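Local coordinates for 3-oxo-glucose-6-phosphate:glutamate aminotransferase (PDB 4K2M), which catalyses the reversible pyridoxal phosphate-dependent transamination between 3-dehydro-glucose 6-phosphate and glutamate that yields kanosamine 6-phosphate, at residues Asn250-Cys254 against Ile304-Met309. Sequence-based numbering, arbitrary orientation.
Sequences NFGVC and IGLERM
F251 drives its ring against G305, R308 and M309, with CG anti to the backbone N (chi1 159°). CZ ends 3.5 Å from G305 O, a carbonyl already hydrogen-bonded by M309 N, and CE1 lies beside the peptide joining R308 to M309. M309 CG lies over one face of the ring, toward its rim, 4.3 Å from the centroid in a CH-pi contact, 14° off the normal, while SD follows obliquely as a Met-aromatic partner. F108 of helix 103-116 touches both side chains. V253 lays CG1 on the bare backbone of G305, 3.5 Å from CA. In this aspartate aminotransferase fold, 250-254 directly follows K249, the cofactor-attaching lysine, unattached here, and helix 299-308 packs against the loop that follows it. R308 reaches along that loop: CD passes 3.3 Å from G252 O, and a bend at chi3 turns the guanidinium to present NH1 edge-on to V253 O, in a weak 3.0 Å hydrogen bond (131° at the hydrogen). Its stronger polar partner is E82, in a salt bridge through NE. C254 SG rests 3.7 Å from I304 CG2, and F99 of the second subunit packs on both C254 and R308.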
loop_
_atom_site.group_PDB
_atom_site.type_symbol
_atom_site.label_atom_id
_atom_site.label_comp_id
_atom_site.label_asym_id
_atom_site.label_seq_id
_atom_site.Cartn_x
_atom_site.Cartn_y
_atom_site.Cartn_z
ATOM N N ASN A 250 -18.125 -0.768 0.653
ATOM C CA ASN A 250 -19.259 0.090 0.282
ATOM C C ASN A 250 -18.799 1.374 -0.397
ATOM O O ASN A 250 -19.488 1.926 -1.258
ATOM C CB ASN A 250 -20.093 0.428 1.524
ATOM C CG ASN A 250 -20.977 -0.723 1.963
ATOM O OD1 ASN A 250 -20.645 -1.889 1.755
ATOM N ND2 ASN A 250 -22.119 -0.400 2.574
ATOM N N PHE A 251 -17.637 1.859 0.033
ATOM C CA PHE A 251 -16.932 2.936 -0.647
ATOM C C PHE A 251 -15.486 2.461 -0.775
ATOM O O PHE A 251 -14.856 2.105 0.226
ATOM C CB PHE A 251 -16.964 4.224 0.186
ATOM C CG PHE A 251 -15.881 5.202 -0.191
ATOM C CD1 PHE A 251 -15.662 5.531 -1.518
ATOM C CD2 PHE A 251 -15.072 5.775 0.784
ATOM C CE1 PHE A 251 -14.657 6.412 -1.882
ATOM C CE2 PHE A 251 -14.072 6.663 0.439
ATOM C CZ PHE A 251 -13.859 6.982 -0.911
ATOM N N GLY A 252 -14.966 2.443 -1.999
ATOM C CA GLY A 252 -13.584 2.064 -2.206
ATOM C C GLY A 252 -12.894 2.909 -3.252
ATOM O O GLY A 252 -13.541 3.694 -3.943
ATOM N N VAL A 253 -11.574 2.765 -3.334
ATOM C CA VAL A 253 -10.780 3.444 -4.346
ATOM C C VAL A 253 -10.386 2.418 -5.413
ATOM O O VAL A 253 -11.115 1.445 -5.637
ATOM C CB VAL A 253 -9.555 4.171 -3.722
ATOM C CG1 VAL A 253 -10.044 5.315 -2.808
ATOM C CG2 VAL A 253 -8.674 3.193 -2.927
ATOM N N CYS A 254 -9.271 2.638 -6.105
ATOM C CA CYS A 254 -8.836 1.692 -7.132
ATOM C C CYS A 254 -7.483 1.087 -6.780
ATOM O O CYS A 254 -6.532 1.096 -7.581
ATOM C CB CYS A 254 -8.768 2.354 -8.509
ATOM S SG CYS A 254 -10.389 2.938 -9.076
ATOM N N ILE A 304 -8.653 9.582 -6.558
ATOM C CA ILE A 304 -9.680 8.667 -7.050
ATOM C C ILE A 304 -10.814 8.581 -6.022
ATOM O O ILE A 304 -11.997 8.542 -6.378
ATOM C CB ILE A 304 -9.085 7.268 -7.299
ATOM C CG1 ILE A 304 -8.248 7.282 -8.579
ATOM C CG2 ILE A 304 -10.193 6.211 -7.439
ATOM C CD1 ILE A 304 -7.482 5.983 -8.812
ATOM N N GLY A 305 -10.442 8.543 -4.746
ATOM C CA GLY A 305 -11.416 8.464 -3.669
ATOM C C GLY A 305 -12.354 9.650 -3.651
ATOM O O GLY A 305 -13.552 9.509 -3.363
ATOM N N LEU A 306 -11.820 10.824 -3.980
ATOM C CA LEU A 306 -12.637 12.029 -3.979
ATOM C C LEU A 306 -13.666 11.959 -5.104
ATOM O O LEU A 306 -14.696 12.627 -5.045
ATOM C CB LEU A 306 -11.762 13.276 -4.098
ATOM C CG LEU A 306 -11.004 13.562 -2.805
ATOM C CD1 LEU A 306 -9.853 14.532 -3.017
ATOM C CD2 LEU A 306 -11.968 14.104 -1.739
ATOM N N GLU A 307 -13.395 11.150 -6.124
ATOM C CA GLU A 307 -14.388 10.941 -7.182
ATOM C C GLU A 307 -15.384 9.867 -6.791
ATOM O O GLU A 307 -16.597 10.065 -6.893
ATOM C CB GLU A 307 -13.728 10.543 -8.503
ATOM C CG GLU A 307 -12.908 11.631 -9.154
ATOM C CD GLU A 307 -13.675 12.929 -9.306
ATOM O OE1 GLU A 307 -14.850 12.888 -9.739
ATOM O OE2 GLU A 307 -13.108 13.989 -8.965
ATOM N N ARG A 308 -14.889 8.717 -6.343
ATOM C CA ARG A 308 -15.789 7.598 -6.090
ATOM C C ARG A 308 -16.701 7.871 -4.912
ATOM O O ARG A 308 -17.789 7.309 -4.835
ATOM C CB ARG A 308 -15.006 6.277 -5.911
ATOM C CG ARG A 308 -14.217 5.898 -7.177
ATOM C CD ARG A 308 -13.785 4.435 -7.167
ATOM N NE ARG A 308 -14.942 3.570 -7.372
ATOM C CZ ARG A 308 -14.956 2.247 -7.260
ATOM N NH1 ARG A 308 -13.853 1.571 -6.930
ATOM N NH2 ARG A 308 -16.092 1.596 -7.504
ATOM N N MET A 309 -16.273 8.748 -4.006
ATOM C CA MET A 309 -17.065 9.064 -2.826
ATOM C C MET A 309 -18.365 9.747 -3.196
ATOM O O MET A 309 -19.315 9.727 -2.411
ATOM C CB MET A 309 -16.280 9.964 -1.862
ATOM C CG MET A 309 -16.770 9.913 -0.421
ATOM S SD MET A 309 -15.625 10.765 0.697
ATOM C CE MET A 309 -14.576 11.500 -0.545
#